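Local coordinates for protein cysteine protease S273R (African swine fever virus pig/Kenya/KEN-50/1950, PDB 6LJ9) that probably cleaves the viral polyprotein precursors pp220 and pp62 as a SUMO-1-type cysteine protease, maturing core-shell proteins and blunting host innate immunity, at residues Asn125-Val130 / Gly135-Tyr140. Numbering follows the deposited sequence.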
loop_
_atom_site.group_PDB
_atom_site.type_symbol
_atom_site.label_atom_id
_atom_site.label_comp_id
_atom_site.label_asym_id
_atom_site.label_seq_id
_atom_site.Cartn_x
_atom_site.Cartn_y
_atom_site.Cartn_z
ATOM N N ASN B 125 -4.339 -28.882 -1.213
ATOM C CA ASN B 125 -3.618 -27.687 -1.632
ATOM C C ASN B 125 -3.512 -26.738 -0.446
ATOM O O ASN B 125 -4.532 -26.336 0.126
ATOM C CB ASN B 125 -4.314 -27.008 -2.811
ATOM C CG ASN B 125 -5.824 -27.004 -2.673
ATOM O OD1 ASN B 125 -6.525 -27.715 -3.393
ATOM N ND2 ASN B 125 -6.332 -26.205 -1.743
ATOM N N GLN B 126 -2.286 -26.389 -0.079
ATOM C CA GLN B 126 -2.012 -25.495 1.035
ATOM C C GLN B 126 -1.462 -24.173 0.520
ATOM O O GLN B 126 -1.073 -24.040 -0.643
ATOM C CB GLN B 126 -1.022 -26.134 2.013
ATOM C CG GLN B 126 -1.502 -27.428 2.632
ATOM C CD GLN B 126 -0.407 -28.128 3.407
ATOM O OE1 GLN B 126 0.778 -27.876 3.192
ATOM N NE2 GLN B 126 -0.798 -29.010 4.315
ATOM N N VAL B 127 -1.429 -23.191 1.409
ATOM C CA VAL B 127 -0.852 -21.896 1.082
ATOM C C VAL B 127 0.651 -21.953 1.319
ATOM O O VAL B 127 1.127 -22.593 2.265
ATOM C CB VAL B 127 -1.523 -20.777 1.902
ATOM C CG1 VAL B 127 -1.102 -20.831 3.369
ATOM C CG2 VAL B 127 -1.225 -19.418 1.298
ATOM N N ASP B 128 1.409 -21.315 0.433
ATOM C CA ASP B 128 2.860 -21.218 0.552
ATOM C C ASP B 128 3.198 -19.744 0.722
ATOM O O ASP B 128 3.039 -18.954 -0.216
ATOM C CB ASP B 128 3.552 -21.819 -0.672
ATOM C CG ASP B 128 5.046 -22.022 -0.468
ATOM O OD1 ASP B 128 5.661 -21.252 0.299
ATOM O OD2 ASP B 128 5.608 -22.954 -1.082
HETATM N N MSE B 129 3.655 -19.375 1.915
HETATM C CA MSE B 129 3.876 -17.973 2.263
HETATM C C MSE B 129 4.917 -17.315 1.362
HETATM O O MSE B 129 4.861 -16.111 1.118
HETATM C CB MSE B 129 4.294 -17.847 3.729
HETATM C CG MSE B 129 3.902 -16.524 4.367
HETATM SE SE MSE B 129 1.987 -16.179 4.226
HETATM C CE MSE B 129 1.324 -17.779 5.122
ATOM N N VAL B 130 5.867 -18.113 0.869
ATOM C CA VAL B 130 6.833 -17.599 -0.096
ATOM C C VAL B 130 6.146 -17.290 -1.420
ATOM O O VAL B 130 6.382 -16.238 -2.028
ATOM C CB VAL B 130 7.993 -18.593 -0.281
ATOM C CG1 VAL B 130 8.928 -18.118 -1.382
ATOM C CG2 VAL B 130 8.748 -18.766 1.023
ATOM N N GLY B 135 3.782 -13.444 -5.230
ATOM C CA GLY B 135 2.637 -13.219 -6.088
ATOM C C GLY B 135 2.258 -14.408 -6.942
ATOM O O GLY B 135 1.925 -14.240 -8.121
ATOM N N GLU B 136 2.302 -15.614 -6.376
ATOM C CA GLU B 136 2.010 -16.829 -7.124
ATOM C C GLU B 136 0.917 -17.666 -6.472
ATOM O O GLU B 136 0.739 -18.831 -6.844
ATOM C CB GLU B 136 3.287 -17.662 -7.296
ATOM C CG GLU B 136 4.439 -16.898 -7.938
ATOM C CD GLU B 136 5.717 -17.713 -8.012
ATOM O OE1 GLU B 136 5.726 -18.851 -7.498
ATOM O OE2 GLU B 136 6.711 -17.216 -8.581
ATOM N N GLU B 137 0.184 -17.107 -5.513
ATOM C CA GLU B 137 -0.917 -17.790 -4.852
ATOM C C GLU B 137 -2.234 -17.114 -5.208
ATOM O O GLU B 137 -2.318 -15.884 -5.260
ATOM C CB GLU B 137 -0.734 -17.797 -3.330
ATOM C CG GLU B 137 0.289 -18.802 -2.824
ATOM C CD GLU B 137 -0.254 -20.218 -2.772
ATOM O OE1 GLU B 137 0.523 -21.144 -2.457
ATOM O OE2 GLU B 137 -1.459 -20.408 -3.041
ATOM N N LEU B 138 -3.258 -17.928 -5.454
ATOM C CA LEU B 138 -4.580 -17.414 -5.782
ATOM C C LEU B 138 -5.285 -16.914 -4.528
ATOM O O LEU B 138 -5.419 -17.649 -3.543
ATOM C CB LEU B 138 -5.424 -18.493 -6.458
ATOM C CG LEU B 138 -5.261 -18.708 -7.962
ATOM C CD1 LEU B 138 -6.011 -19.956 -8.391
ATOM C CD2 LEU B 138 -5.764 -17.498 -8.730
ATOM N N GLN B 139 -5.723 -15.662 -4.566
ATOM C CA GLN B 139 -6.630 -15.095 -3.582
ATOM C C GLN B 139 -7.868 -14.583 -4.305
ATOM O O GLN B 139 -7.887 -14.447 -5.531
ATOM C CB GLN B 139 -5.965 -13.968 -2.783
ATOM C CG GLN B 139 -5.684 -12.711 -3.582
ATOM C CD GLN B 139 -4.973 -11.660 -2.757
ATOM O OE1 GLN B 139 -3.813 -11.340 -3.010
ATOM N NE2 GLN B 139 -5.664 -11.122 -1.759
ATOM N N TYR B 140 -8.912 -14.297 -3.537
ATOM C CA TYR B 140 -10.203 -13.924 -4.104
ATOM C C TYR B 140 -10.566 -12.522 -3.633
ATOM O O TYR B 140 -11.008 -12.326 -2.497
ATOM C CB TYR B 140 -11.264 -14.958 -3.743
ATOM C CG TYR B 140 -11.021 -16.269 -4.454
ATOM C CD1 TYR B 140 -10.201 -17.243 -3.898
ATOM C CD2 TYR B 140 -11.581 -16.519 -5.699
ATOM C CE1 TYR B 140 -9.964 -18.436 -4.552
ATOM C CE2 TYR B 140 -11.350 -17.709 -6.362
ATOM C CZ TYR B 140 -10.541 -18.664 -5.785
ATOM O OH TYR B 140 -10.309 -19.850 -6.444
#
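Glu137 reaches back past the short helix 129-134 to the residues that lead into it, and its carboxylate accepts a hydrogen bond from the backbone N-H of Asp128. The side chain starts toward 125-130 at CB. Glu137 CG passes 3.8 Å from Asp128 O. There the chain bends (chi2 -79°), bringing the carboxylate to the N-H edge of the 127-128 peptide instead of extending it. Glu137 CD comes within 4.3 Å of Val127 CG2, a loose contact of the carboxylate with a buried methyl. At the tip, Glu137 OE1 lies 3.0 Å from Asp128 N. The bond is bent, and the donor stands above the carboxylate plane, 57° out of it. The same oxygen, Glu137 OE1, rests 3.6 Å from Asp128 CB.

Asp128 is the N-cap of helix 129-134. Its CG lies trans to the backbone N, which swings the carboxylate away from Glu137 and over the first turn, where Asp128 OD1 accepts from Val130 N at 3.2 Å, on its anti side. Asp128 OD2 and Glu137 OE1 remain 5.6 Å apart; any repulsion between the two acids would be tempered by this separation, and the helix N-terminus probably stabilises the negative charge of the cap. At the far end of the helix, Gly135 takes positive phi in a Schellman motif, ending the helix and letting the chain leave it.

A single bent hydrogen bond thus links the two flanks of the helix. Met129 packs on Trp200, Val204 and Leu208 of helix 195-208, Val127 and Glu137 both touch Phe108 of edge strand 107-109 in the five-stranded mixed sheet, and beyond Glu137 the chain enters strand 139-141, which pairs antiparallel with strand 144-146.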